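Local coordinates for acyl-[acyl-carrier-protein]--UDP-N-acetylglucosamine O-acyltransferase (PDB 4E6U) that probably transfers an acyl chain from acyl carrier protein to UDP-N-acetylglucosamine, the opening step of lipid A synthesis in this Gram-negative bacterium, at residues Thr56-Asn62 with Trp85-Asn91; Leu100-Thr104 with Ile125-Cys129; Lys222-Lys226 with Arg261-Arg265. One frame throughout, in Å; residues are numbered along the deposited sequence.

Interaction 1. Residues Thr56-Asn62 with Trp85-Asn91; sequences TRIGQNN and WLEIGNN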
ATOM      1  N   THR A  56      -2.172   0.084  25.625  1.00 12.46           N
ATOM      2  CA  THR A  56      -3.114   0.785  24.773  1.00 12.38           C
ATOM      3  C   THR A  56      -4.402   1.037  25.540  1.00 13.10           C
ATOM      4  O   THR A  56      -4.945   0.111  26.160  1.00 13.44           O
ATOM      5  CB  THR A  56      -3.400  -0.049  23.483  1.00 12.67           C
ATOM      6  OG1 THR A  56      -2.176  -0.164  22.736  1.00 12.59           O
ATOM      7  CG2 THR A  56      -4.430   0.609  22.593  1.00 13.63           C
ATOM      8  N   ARG A  57      -4.878   2.279  25.499  1.00 13.39           N
ATOM      9  CA  ARG A  57      -6.177   2.633  26.058  1.00 14.07           C
ATOM     10  C   ARG A  57      -7.111   2.893  24.902  1.00 14.10           C
ATOM     11  O   ARG A  57      -6.800   3.727  24.047  1.00 15.07           O
ATOM     12  CB  ARG A  57      -6.074   3.886  26.939  1.00 15.67           C
ATOM     13  CG  ARG A  57      -5.165   3.692  28.127  0.60 18.52           C
ATOM     14  CD  ARG A  57      -5.048   4.956  28.980  0.60 22.65           C
ATOM     15  NE  ARG A  57      -3.922   4.829  29.905  0.60 25.17           N
ATOM     16  CZ  ARG A  57      -2.724   5.387  29.744  0.60 26.24           C
ATOM     17  NH1 ARG A  57      -2.459   6.157  28.691  0.60 25.65           N
ATOM     18  NH2 ARG A  57      -1.780   5.175  30.656  0.60 27.51           N
ATOM     19  N   ILE A  58      -8.213   2.152  24.831  1.00 13.84           N
ATOM     20  CA  ILE A  58      -9.213   2.277  23.777  1.00 13.50           C
ATOM     21  C   ILE A  58     -10.513   2.756  24.401  1.00 13.31           C
ATOM     22  O   ILE A  58     -10.971   2.174  25.381  1.00 14.55           O
ATOM     23  CB  ILE A  58      -9.436   0.921  23.053  1.00 13.23           C
ATOM     24  CG1 ILE A  58      -8.117   0.486  22.405  1.00 14.64           C
ATOM     25  CG2 ILE A  58     -10.559   1.026  22.023  1.00 13.96           C
ATOM     26  CD1 ILE A  58      -8.092  -0.942  21.887  1.00 14.51           C
ATOM     27  N   GLY A  59     -11.096   3.802  23.839  1.00 13.28           N
ATOM     28  CA  GLY A  59     -12.341   4.368  24.368  1.00 13.30           C
ATOM     29  C   GLY A  59     -13.589   3.594  24.006  1.00 13.90           C
ATOM     30  O   GLY A  59     -13.556   2.380  23.802  1.00 13.56           O
ATOM     31  N   GLN A  60     -14.700   4.309  23.927  1.00 13.65           N
ATOM     32  CA  GLN A  60     -16.001   3.682  23.821  1.00 14.43           C
ATOM     33  C   GLN A  60     -16.470   3.622  22.391  1.00 12.92           C
ATOM     34  O   GLN A  60     -16.157   4.501  21.583  1.00 13.70           O
ATOM     35  CB  GLN A  60     -17.026   4.490  24.628  1.00 16.04           C
ATOM     36  CG  GLN A  60     -16.719   4.522  26.130  1.00 18.45           C
ATOM     37  CD  GLN A  60     -17.794   5.208  26.969  1.00 24.21           C
ATOM     38  OE1 GLN A  60     -17.835   5.030  28.187  1.00 29.97           O
ATOM     39  NE2 GLN A  60     -18.653   5.986  26.333  1.00 26.78           N
ATOM     40  N   ASN A  61     -17.225   2.571  22.076  1.00 12.60           N
ATOM     41  CA  ASN A  61     -17.916   2.468  20.793  1.00 13.37           C
ATOM     42  C   ASN A  61     -17.025   2.501  19.549  1.00 12.31           C
ATOM     43  O   ASN A  61     -17.454   2.942  18.480  1.00 13.93           O
ATOM     44  CB  ASN A  61     -19.057   3.502  20.694  1.00 15.10           C
ATOM     45  CG  ASN A  61     -20.087   3.314  21.789  1.00 17.85           C
ATOM     46  OD1 ASN A  61     -20.569   2.212  22.008  1.00 22.50           O
ATOM     47  ND2 ASN A  61     -20.403   4.387  22.492  1.00 24.75           N
ATOM     48  N   ASN A  62     -15.801   1.985  19.697  1.00 12.04           N
ATOM     49  CA  ASN A  62     -14.914   1.782  18.551  1.00 11.39           C
ATOM     50  C   ASN A  62     -15.252   0.482  17.863  1.00 11.42           C
ATOM     51  O   ASN A  62     -15.856  -0.407  18.461  1.00 12.42           O
ATOM     52  CB  ASN A  62     -13.474   1.771  19.047  1.00 12.27           C
ATOM     53  CG  ASN A  62     -13.056   3.125  19.587  1.00 11.90           C
ATOM     54  OD1 ASN A  62     -12.882   4.070  18.820  1.00 12.50           O
ATOM     55  ND2 ASN A  62     -12.912   3.241  20.892  1.00 13.80           N
ATOM     56  N   TRP A  85       3.018   4.221  25.000  1.00 14.61           N
ATOM     57  CA  TRP A  85       1.577   3.998  24.940  1.00 13.76           C
ATOM     58  C   TRP A  85       0.949   4.403  23.617  1.00 13.45           C
ATOM     59  O   TRP A  85       1.506   5.201  22.847  1.00 12.72           O
ATOM     60  CB  TRP A  85       0.907   4.798  26.071  1.00 14.81           C
ATOM     61  CG  TRP A  85       1.246   4.254  27.417  1.00 17.32           C
ATOM     62  CD1 TRP A  85       2.382   4.505  28.152  1.00 20.74           C
ATOM     63  CD2 TRP A  85       0.457   3.345  28.185  1.00 19.86           C
ATOM     64  NE1 TRP A  85       2.335   3.802  29.332  1.00 22.14           N
ATOM     65  CE2 TRP A  85       1.165   3.091  29.383  1.00 21.17           C
ATOM     66  CE3 TRP A  85      -0.791   2.735  27.986  1.00 21.12           C
ATOM     67  CZ2 TRP A  85       0.671   2.228  30.377  1.00 23.27           C
ATOM     68  CZ3 TRP A  85      -1.281   1.872  28.981  1.00 23.39           C
ATOM     69  CH2 TRP A  85      -0.544   1.635  30.155  1.00 22.90           C
ATOM     70  N   LEU A  86      -0.230   3.844  23.396  1.00 11.90           N
ATOM     71  CA  LEU A  86      -1.180   4.288  22.394  1.00 11.71           C
ATOM     72  C   LEU A  86      -2.499   4.604  23.081  1.00 11.91           C
ATOM     73  O   LEU A  86      -2.959   3.822  23.914  1.00 12.60           O
ATOM     74  CB  LEU A  86      -1.407   3.214  21.304  1.00 11.83           C
ATOM     75  CG  LEU A  86      -2.579   3.428  20.327  1.00 10.93           C
ATOM     76  CD1 LEU A  86      -2.337   4.650  19.457  1.00 12.68           C
ATOM     77  CD2 LEU A  86      -2.751   2.197  19.440  1.00 12.36           C
ATOM     78  N   GLU A  87      -3.103   5.727  22.712  1.00 11.82           N
ATOM     79  CA  GLU A  87      -4.459   6.054  23.130  1.00 12.95           C
ATOM     80  C   GLU A  87      -5.365   6.242  21.927  1.00 12.97           C
ATOM     81  O   GLU A  87      -4.981   6.900  20.952  1.00 13.35           O
ATOM     82  CB  GLU A  87      -4.444   7.336  23.986  1.00 14.28           C
ATOM     83  CG  GLU A  87      -3.904   7.118  25.383  0.60 14.42           C
ATOM     84  CD  GLU A  87      -3.732   8.395  26.181  0.60 17.26           C
ATOM     85  OE1 GLU A  87      -3.992   9.499  25.647  0.60 19.28           O
ATOM     86  OE2 GLU A  87      -3.300   8.266  27.346  0.60 18.73           O
ATOM     87  N   ILE A  88      -6.559   5.668  21.996  1.00 12.08           N
ATOM     88  CA  ILE A  88      -7.582   5.806  20.985  1.00 12.26           C
ATOM     89  C   ILE A  88      -8.839   6.292  21.704  1.00 12.07           C
ATOM     90  O   ILE A  88      -9.183   5.739  22.755  1.00 12.77           O
ATOM     91  CB  ILE A  88      -7.839   4.433  20.314  1.00 12.34           C
ATOM     92  CG1 ILE A  88      -6.632   4.027  19.465  1.00 13.07           C
ATOM     93  CG2 ILE A  88      -9.103   4.448  19.474  1.00 13.76           C
ATOM     94  CD1 ILE A  88      -6.640   2.546  19.067  1.00 13.60           C
ATOM     95  N   GLY A  89      -9.507   7.294  21.141  1.00 12.33           N
ATOM     96  CA  GLY A  89     -10.732   7.850  21.750  1.00 12.54           C
ATOM     97  C   GLY A  89     -11.958   7.011  21.462  1.00 12.93           C
ATOM     98  O   GLY A  89     -11.931   5.774  21.613  1.00 13.60           O
ATOM     99  N   ASN A  90     -13.042   7.669  21.075  1.00 12.89           N
ATOM    100  CA  ASN A  90     -14.339   7.023  20.966  1.00 12.55           C
ATOM    101  C   ASN A  90     -14.851   7.019  19.545  1.00 13.15           C
ATOM    102  O   ASN A  90     -14.529   7.908  18.762  1.00 13.03           O
ATOM    103  CB  ASN A  90     -15.357   7.787  21.818  1.00 14.37           C
ATOM    104  CG  ASN A  90     -14.876   8.018  23.214  1.00 15.12           C
ATOM    105  OD1 ASN A  90     -14.417   7.113  23.893  1.00 16.13           O
ATOM    106  ND2 ASN A  90     -14.988   9.272  23.667  1.00 19.83           N
ATOM    107  N   ASN A  91     -15.674   6.029  19.208  1.00 13.13           N
ATOM    108  CA  ASN A  91     -16.426   6.046  17.966  1.00 13.48           C
ATOM    109  C   ASN A  91     -15.572   6.065  16.699  1.00 12.46           C
ATOM    110  O   ASN A  91     -15.959   6.634  15.681  1.00 14.03           O
ATOM    111  CB  ASN A  91     -17.450   7.203  17.940  1.00 14.34           C
ATOM    112  CG  ASN A  91     -18.522   7.066  19.006  1.00 17.82           C
ATOM    113  OD1 ASN A  91     -18.331   7.477  20.148  1.00 23.40           O
ATOM    114  ND2 ASN A  91     -19.643   6.507  18.636  1.00 20.45           N
TER
HETATM  115  O   HOH W   1     -19.443   6.891  22.337  1.00 33.18           O
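Arg57 spreads its guanidinium flat over the indole of Trp85 and, in the conformer described, also grips Glu87. The two planes are only 9° apart, with Arg57 CZ 4.0 Å from the centroid of the six-membered ring of Trp85, a parallel stack that is also a cation-pi contact. With CG beside its own backbone N (chi1 -62°) and the chain extended as far as NE, Arg57 carries its charge across to the ring. Glu87, the bridge partner of Arg57 on the same sheet face, stands alongside it and sends OE2 to the edge of the guanidinium, 2.6 Å from Arg57 NH1; the carboxylate plane is turned 66° from that of the guanidinium. Both residues have a second conformer, so this salt bridge need not be permanent. Glu87 OE1 forms a second one, with Lys112.

On the other face Thr56 lays CG2 on Leu86 while its OG1 bonds Gly54 O. Ile58 lies beside Ile88, and these two with Leu86 are branched aliphatics suited to a buried interior. Backbone bonds of a parallel pair, Arg57 N to Leu86 O and Ile88 N to Arg57 O, hold the strands together. At the turn Asn90 OD1 accepts Gln60 N at 2.8 Å, almost straight, and Asn62 ND2 donates to Gly89 O at 2.8 Å, in the carbonyl plane. Gly59, without a side chain, lets Asn90 OD1 come to 3.5 Å from Gly59 CA.

Amides that donate and accept suit a turn where regular strand pairing gives way to mixed backbone and side-chain bonds. Stacking and charge pairing thus fasten Arg57, Trp85 and Glu87 on the outer surface, amides join the turns, and the aliphatic face would exclude water.

Interaction 2. Residues Leu100-Thr104 with Ile125-Cys129; sequences LHRGT and IAHDC. With EDO (1,2-ethanediol), chain F.
Thr104 and Asp128 meet at about a right angle. Asp128 OD1 accepts from Thr104 N at 2.8 Å, and Asp128 OD2 accepts a hydrogen bond from Thr104 OG1 at 2.6 Å; both are met on the syn side. Asp128 CG stands beside its own backbone N (chi1 -53°), which swings the carboxylate across to the neighbouring coil. Asp128 OD2 also accepts His127 ND1 at 2.8 Å, on its anti side and from the opposite face of the carboxylate plane, so two donors hold this one oxygen.

The His127 side chain takes the sterically tighter rotamer, with CG between backbone N and carbonyl carbon (chi1 60°). This directs ND1 to Asp128, almost in the ring plane, while His127 NE2, at the other edge of the ring, meets O1 of an ethanediol at 2.7 Å, either atom being the possible donor. Gly103 is small enough for Asp128 OD1 to lie 3.2 Å from Gly103 CA. At the strand end Leu100 lies beside Ile125 in the interior, and His101 reaches Glu96 of the second subunit.

A type II turn from Ala126 to Cys129, with Asp128 at positive phi, thus presents a histidine-carboxylate pair on a corner of the left-handed parallel beta-helix, a fold built from hexapeptide repeats.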
ATOM      1  N   LEU A 100      -1.252   0.603  14.009  1.00  9.94           N
ATOM      2  CA  LEU A 100      -1.172   1.777  14.875  1.00 10.22           C
ATOM      3  C   LEU A 100      -0.100   1.491  15.902  1.00 10.52           C
ATOM      4  O   LEU A 100      -0.193   0.524  16.660  1.00 10.92           O
ATOM      5  CB  LEU A 100      -2.513   2.072  15.562  1.00 11.04           C
ATOM      6  CG  LEU A 100      -3.572   2.697  14.664  0.60 10.78           C
ATOM      7  CD1 LEU A 100      -4.360   1.603  13.953  0.60 14.69           C
ATOM      8  CD2 LEU A 100      -4.494   3.599  15.491  0.60 14.56           C
ATOM      9  N   HIS A 101       0.937   2.320  15.931  1.00  9.91           N
ATOM     10  CA  HIS A 101       2.094   2.036  16.774  1.00 11.16           C
ATOM     11  C   HIS A 101       2.235   2.968  17.961  1.00 11.31           C
ATOM     12  O   HIS A 101       1.826   4.113  17.895  1.00 12.50           O
ATOM     13  CB  HIS A 101       3.375   2.035  15.948  1.00 11.79           C
ATOM     14  CG  HIS A 101       3.468   0.872  15.022  1.00 10.81           C
ATOM     15  ND1 HIS A 101       4.412   0.789  14.022  1.00 11.57           N
ATOM     16  CD2 HIS A 101       2.705  -0.245  14.928  1.00 11.68           C
ATOM     17  CE1 HIS A 101       4.245  -0.351  13.371  1.00 12.10           C
ATOM     18  NE2 HIS A 101       3.225  -1.003  13.907  1.00 11.54           N
ATOM     19  N   ARG A 102       2.806   2.426  19.030  1.00 12.01           N
ATOM     20  CA  ARG A 102       3.002   3.158  20.278  1.00 12.76           C
ATOM     21  C   ARG A 102       4.116   4.185  20.129  1.00 12.91           C
ATOM     22  O   ARG A 102       4.853   4.194  19.137  1.00 12.45           O
ATOM     23  CB  ARG A 102       3.267   2.174  21.413  1.00 13.01           C
ATOM     24  CG  ARG A 102       2.129   1.144  21.556  1.00 12.31           C
ATOM     25  CD  ARG A 102       2.148   0.418  22.886  1.00 14.14           C
ATOM     26  NE  ARG A 102       3.435  -0.204  23.223  1.00 15.88           N
ATOM     27  CZ  ARG A 102       3.713  -1.507  23.123  1.00 17.25           C
ATOM     28  NH1 ARG A 102       2.826  -2.374  22.650  1.00 15.72           N
ATOM     29  NH2 ARG A 102       4.900  -1.961  23.513  1.00 21.86           N
ATOM     30  N   GLY A 103       4.217   5.076  21.118  1.00 12.91           N
ATOM     31  CA  GLY A 103       5.160   6.201  21.019  1.00 13.96           C
ATOM     32  C   GLY A 103       6.606   5.890  21.352  1.00 14.01           C
ATOM     33  O   GLY A 103       6.994   4.743  21.530  1.00 14.73           O
ATOM     34  N   THR A 104       7.408   6.954  21.417  1.00 15.47           N
ATOM     35  CA  THR A 104       8.816   6.840  21.797  1.00 16.38           C
ATOM     36  C   THR A 104       9.106   7.820  22.925  1.00 17.55           C
ATOM     37  O   THR A 104       8.468   8.867  23.035  1.00 17.04           O
ATOM     38  CB  THR A 104       9.776   7.135  20.630  1.00 15.63           C
ATOM     39  OG1 THR A 104       9.583   8.480  20.173  1.00 16.90           O
ATOM     40  CG2 THR A 104       9.551   6.155  19.468  1.00 16.55           C
ATOM     41  N   ILE A 125      -0.600   4.448  11.282  1.00 10.27           N
ATOM     42  CA  ILE A 125      -0.317   5.583  12.164  1.00 11.41           C
ATOM     43  C   ILE A 125       0.947   5.268  12.948  1.00 10.45           C
ATOM     44  O   ILE A 125       0.960   4.398  13.819  1.00 11.40           O
ATOM     45  CB  ILE A 125      -1.489   5.877  13.137  1.00 11.20           C
ATOM     46  CG1 ILE A 125      -2.814   6.074  12.391  1.00 12.60           C
ATOM     47  CG2 ILE A 125      -1.153   7.063  14.068  1.00 13.19           C
ATOM     48  CD1 ILE A 125      -2.862   7.233  11.428  1.00 13.12           C
ATOM     49  N   ALA A 126       2.032   5.967  12.626  1.00 11.36           N
ATOM     50  CA  ALA A 126       3.322   5.736  13.241  1.00 11.46           C
ATOM     51  C   ALA A 126       3.419   6.252  14.666  1.00 11.60           C
ATOM     52  O   ALA A 126       2.589   7.025  15.129  1.00 12.13           O
ATOM     53  CB  ALA A 126       4.413   6.407  12.402  1.00 12.49           C
ATOM     54  N   HIS A 127       4.477   5.809  15.338  1.00 12.22           N
ATOM     55  CA  HIS A 127       4.817   6.330  16.657  1.00 12.69           C
ATOM     56  C   HIS A 127       4.689   7.840  16.774  1.00 13.27           C
ATOM     57  O   HIS A 127       5.116   8.590  15.888  1.00 13.20           O
ATOM     58  CB  HIS A 127       6.242   5.907  17.032  1.00 12.72           C
ATOM     59  CG  HIS A 127       7.300   6.393  16.087  1.00 11.91           C
ATOM     60  ND1 HIS A 127       7.961   7.594  16.270  1.00 13.89           N
ATOM     61  CD2 HIS A 127       7.828   5.831  14.977  1.00 13.23           C
ATOM     62  CE1 HIS A 127       8.843   7.752  15.292  1.00 13.09           C
ATOM     63  NE2 HIS A 127       8.778   6.701  14.489  1.00 14.51           N
ATOM     64  N   ASP A 128       4.109   8.267  17.895  1.00 11.93           N
ATOM     65  CA  ASP A 128       4.099   9.675  18.325  1.00 13.62           C
ATOM     66  C   ASP A 128       3.189  10.574  17.518  1.00 14.07           C
ATOM     67  O   ASP A 128       3.162  11.791  17.725  1.00 15.47           O
ATOM     68  CB  ASP A 128       5.521  10.262  18.368  1.00 13.67           C
ATOM     69  CG  ASP A 128       6.464   9.423  19.194  1.00 12.89           C
ATOM     70  OD1 ASP A 128       6.158   9.213  20.387  1.00 14.30           O
ATOM     71  OD2 ASP A 128       7.480   8.920  18.652  1.00 14.48           O
ATOM     72  N   CYS A 129       2.403  10.002  16.619  1.00 12.66           N
ATOM     73  CA  CYS A 129       1.410  10.820  15.952  1.00 12.72           C
ATOM     74  C   CYS A 129       0.359  11.292  16.936  1.00 13.31           C
ATOM     75  O   CYS A 129       0.082  10.620  17.953  1.00 13.84           O
ATOM     76  CB  CYS A 129       0.718  10.051  14.824  1.00 13.50           C
ATOM     77  SG  CYS A 129       1.763   9.799  13.393  1.00 14.21           S
TER
HETATM   78  C1  EDO F 305       9.994   4.714  11.936  1.00 22.50           C
HETATM   79  O1  EDO F 305      10.424   5.984  12.449  1.00 23.20           O
HETATM   80  C2  EDO F 305       9.341   4.879  10.565  1.00 23.24           C
HETATM   81  O2  EDO F 305       8.144   5.663  10.696  1.00 24.78           O
HETATM   82  O   HOH W   2       6.088   3.095  14.093  1.00 14.67           O

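Interaction 3. Residues Lys222-Lys226 with Arg261-Arg265; sequences KLIFK and RGIVR. With EDO (1,2-ethanediol), chain D; EDO (1,2-ethanediol), chain I.
Ile224 and Ile263 cross at about a right angle, and the CG2 branch of Ile224 meets the CD1 end of Ile263 at 3.6 Å. This is the close-packed part. The same Ile263 CD1 lies 3.9 Å from Phe225 CE1, because its chain rises between backbone N and carbonyl carbon (chi1 64°) and aims at the helix. The Phe225 ring turns its edge to the tail, with CE1 3.1 Å from Val264 O. That carbonyl is buried without any hydrogen-bond partner, and the weakly positive ring edge may partly compensate it.

Arg265 belongs to both sides: Ile263 CD1 lies over one face of its guanidinium, while waters and an ethanediol meet the edge. Its extended chain brings NH1 to within 3.0 Å of Ile224 O, a hydrogen bond near the helix C-terminus, where a cation would probably be favoured. One water joins Ile224 O to Arg265 NH2, another Phe225 O to Arg265 NH1. The ethanediol, probably from the crystallisation liquor, accepts from Arg265 NE and NH2 and also bonds Ser231 OG. A long, many-donor side chain suits this exposed boundary.

Helices 231-241 and 250-258 further enclose Ile224, whereas Phe225 and Val264 rest on strand 187-191, so the chain's tail lies between the helix bundle and the end of the beta-helix.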
ATOM      1  N   LYS A 222      -4.199  33.720  -0.862  1.00 14.83           N
ATOM      2  CA  LYS A 222      -3.380  34.468  -1.800  1.00 15.74           C
ATOM      3  C   LYS A 222      -2.171  35.092  -1.119  1.00 14.48           C
ATOM      4  O   LYS A 222      -1.059  35.057  -1.666  1.00 14.70           O
ATOM      5  CB  LYS A 222      -4.193  35.558  -2.475  1.00 16.13           C
ATOM      6  CG  LYS A 222      -5.228  35.087  -3.471  0.60 17.80           C
ATOM      7  CD  LYS A 222      -5.998  36.293  -3.986  0.60 21.11           C
ATOM      8  CE  LYS A 222      -6.288  36.188  -5.456  0.60 23.92           C
ATOM      9  NZ  LYS A 222      -6.582  37.531  -6.029  0.60 26.12           N
ATOM     10  N   LEU A 223      -2.378  35.669   0.072  1.00 13.86           N
ATOM     11  CA  LEU A 223      -1.250  36.210   0.834  1.00 14.81           C
ATOM     12  C   LEU A 223      -0.180  35.186   1.168  1.00 15.29           C
ATOM     13  O   LEU A 223       1.012  35.465   1.077  1.00 15.92           O
ATOM     14  CB  LEU A 223      -1.733  36.899   2.111  1.00 15.04           C
ATOM     15  CG  LEU A 223      -2.463  38.230   1.882  1.00 15.48           C
ATOM     16  CD1 LEU A 223      -3.338  38.537   3.069  1.00 16.30           C
ATOM     17  CD2 LEU A 223      -1.455  39.372   1.625  1.00 14.06           C
ATOM     18  N   ILE A 224      -0.616  33.982   1.552  1.00 14.54           N
ATOM     19  CA  ILE A 224       0.322  32.939   1.953  1.00 15.95           C
ATOM     20  C   ILE A 224       1.062  32.328   0.755  1.00 14.23           C
ATOM     21  O   ILE A 224       2.273  32.139   0.801  1.00 16.19           O
ATOM     22  CB  ILE A 224      -0.420  31.824   2.721  1.00 15.04           C
ATOM     23  CG1 ILE A 224      -0.992  32.374   4.028  1.00 16.09           C
ATOM     24  CG2 ILE A 224       0.535  30.670   3.034  1.00 16.48           C
ATOM     25  CD1 ILE A 224      -2.045  31.457   4.698  1.00 16.43           C
ATOM     26  N   PHE A 225       0.323  32.036  -0.306  1.00 14.90           N
ATOM     27  CA  PHE A 225       0.859  31.211  -1.378  1.00 15.89           C
ATOM     28  C   PHE A 225       1.246  31.925  -2.661  1.00 16.97           C
ATOM     29  O   PHE A 225       2.064  31.402  -3.417  1.00 18.29           O
ATOM     30  CB  PHE A 225      -0.132  30.079  -1.685  1.00 15.66           C
ATOM     31  CG  PHE A 225      -0.286  29.095  -0.553  1.00 16.43           C
ATOM     32  CD1 PHE A 225       0.706  28.150  -0.298  1.00 16.79           C
ATOM     33  CD2 PHE A 225      -1.402  29.130   0.263  1.00 15.81           C
ATOM     34  CE1 PHE A 225       0.572  27.260   0.756  1.00 17.50           C
ATOM     35  CE2 PHE A 225      -1.553  28.219   1.319  1.00 16.87           C
ATOM     36  CZ  PHE A 225      -0.560  27.290   1.556  1.00 16.50           C
ATOM     37  N   LYS A 226       0.666  33.091  -2.920  1.00 16.62           N
ATOM     38  CA  LYS A 226       0.827  33.737  -4.232  1.00 17.84           C
ATOM     39  C   LYS A 226       1.581  35.058  -4.191  1.00 18.08           C
ATOM     40  O   LYS A 226       2.025  35.551  -5.224  1.00 21.23           O
ATOM     41  CB  LYS A 226      -0.536  33.958  -4.889  1.00 17.93           C
ATOM     42  CG  LYS A 226      -1.404  32.707  -5.007  1.00 22.07           C
ATOM     43  CD  LYS A 226      -0.771  31.717  -5.958  1.00 26.80           C
ATOM     44  CE  LYS A 226      -1.824  30.816  -6.581  1.00 30.65           C
ATOM     45  NZ  LYS A 226      -1.172  29.916  -7.577  1.00 34.06           N
ATOM     46  N   ARG A 261       8.397  22.209   9.689  1.00 30.30           N
ATOM     47  CA  ARG A 261       9.005  21.787   8.434  1.00 29.79           C
ATOM     48  C   ARG A 261       8.809  22.797   7.316  1.00 29.37           C
ATOM     49  O   ARG A 261       9.244  22.566   6.184  1.00 29.59           O
ATOM     50  CB  ARG A 261       8.459  20.426   8.026  1.00 29.76           C
ATOM     51  CG  ARG A 261       8.982  19.325   8.921  1.00 29.61           C
ATOM     52  CD  ARG A 261       8.608  17.958   8.414  1.00 28.74           C
ATOM     53  NE  ARG A 261       9.028  17.725   7.031  1.00 28.17           N
ATOM     54  CZ  ARG A 261      10.251  17.368   6.649  1.00 30.56           C
ATOM     55  NH1 ARG A 261      11.228  17.203   7.542  1.00 31.31           N
ATOM     56  NH2 ARG A 261      10.502  17.183   5.357  1.00 30.85           N
ATOM     57  N   GLY A 262       8.159  23.916   7.633  1.00 28.75           N
ATOM     58  CA  GLY A 262       7.704  24.817   6.590  1.00 28.26           C
ATOM     59  C   GLY A 262       6.412  24.274   5.990  1.00 27.99           C
ATOM     60  O   GLY A 262       5.903  23.249   6.440  1.00 27.42           O
ATOM     61  N   ILE A 263       5.889  24.946   4.971  1.00 28.60           N
ATOM     62  CA  ILE A 263       4.583  24.581   4.405  1.00 29.04           C
ATOM     63  C   ILE A 263       4.641  24.155   2.925  1.00 29.38           C
ATOM     64  O   ILE A 263       5.557  24.550   2.192  1.00 29.54           O
ATOM     65  CB  ILE A 263       3.528  25.700   4.646  1.00 29.16           C
ATOM     66  CG1 ILE A 263       3.923  26.982   3.910  1.00 29.99           C
ATOM     67  CG2 ILE A 263       3.340  25.973   6.156  1.00 29.12           C
ATOM     68  CD1 ILE A 263       2.808  28.015   3.858  1.00 30.04           C
ATOM     69  N   VAL A 264       3.667  23.346   2.498  1.00 29.42           N
ATOM     70  CA  VAL A 264       3.568  22.834   1.119  1.00 30.79           C
ATOM     71  C   VAL A 264       3.135  23.910   0.135  1.00 31.83           C
ATOM     72  O   VAL A 264       2.150  24.612   0.372  1.00 32.09           O
ATOM     73  CB  VAL A 264       2.559  21.649   0.980  1.00 31.13           C
ATOM     74  CG1 VAL A 264       3.043  20.424   1.714  1.00 30.61           C
ATOM     75  CG2 VAL A 264       1.148  22.051   1.440  1.00 33.42           C
ATOM     76  N   ARG A 265       3.848  24.013  -0.985  1.00 31.70           N
ATOM     77  CA  ARG A 265       3.570  25.068  -1.959  1.00 32.45           C
ATOM     78  C   ARG A 265       3.492  24.533  -3.380  1.00 33.03           C
ATOM     79  O   ARG A 265       2.555  24.857  -4.118  1.00 33.23           O
ATOM     80  CB  ARG A 265       4.645  26.142  -1.850  1.00 31.75           C
ATOM     81  CG  ARG A 265       4.655  26.831  -0.497  1.00 31.94           C
ATOM     82  CD  ARG A 265       5.835  27.769  -0.339  1.00 32.28           C
ATOM     83  NE  ARG A 265       5.817  28.427   0.968  1.00 32.74           N
ATOM     84  CZ  ARG A 265       5.171  29.562   1.235  1.00 33.32           C
ATOM     85  NH1 ARG A 265       4.464  30.169   0.284  1.00 31.81           N
ATOM     86  NH2 ARG A 265       5.223  30.081   2.461  1.00 33.80           N
ATOM     87  OXT ARG A 265       4.364  23.770  -3.820  1.00 34.00           O
TER
HETATM   88  C1  EDO D 303       7.685  27.965   4.807  1.00 53.16           C
HETATM   89  O1  EDO D 303       7.254  29.236   4.309  1.00 53.23           O
HETATM   90  C2  EDO D 303       8.689  27.359   3.836  1.00 53.73           C
HETATM   91  O2  EDO D 303       8.031  27.072   2.597  1.00 53.35           O
HETATM   92  C1  EDO I 308      14.278  14.795   7.164  1.00 60.06           C
HETATM   93  O1  EDO I 308      13.490  14.796   8.360  1.00 60.70           O
HETATM   94  C2  EDO I 308      14.473  16.230   6.691  1.00 60.04           C
HETATM   95  O2  EDO I 308      13.895  16.383   5.390  1.00 59.67           O
HETATM   96  O   HOH W   3       3.868  32.630   3.027  1.00 19.26           O
HETATM   97  O   HOH W   4       3.716  29.303  -2.647  1.00 24.78           O

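Interactions 1 and 2 are neighbours in the beta-helix, with centres about 14 Å apart: Trp85 O lies 3.2 Å from Gly103 N, a probable hydrogen bond, and Leu86 CD2 packs on Leu100 CB at 3.9 Å. Interaction 1 joins parallel strands and the turns after them; interaction 2 adds a last parallel bridge and then the turn. The ethanediol on His127 NE2 may mark a pocket. Separately, His101 links interaction 2 to the second subunit, consistent with LpxA enzymes binding substrate between subunits. Interaction 3 belongs to the helical C-terminal domain and touches neither, its centre about 28 Å from that of interaction 2 and, on the opposite side of the chain's centre, about 35 Å from that of interaction 1.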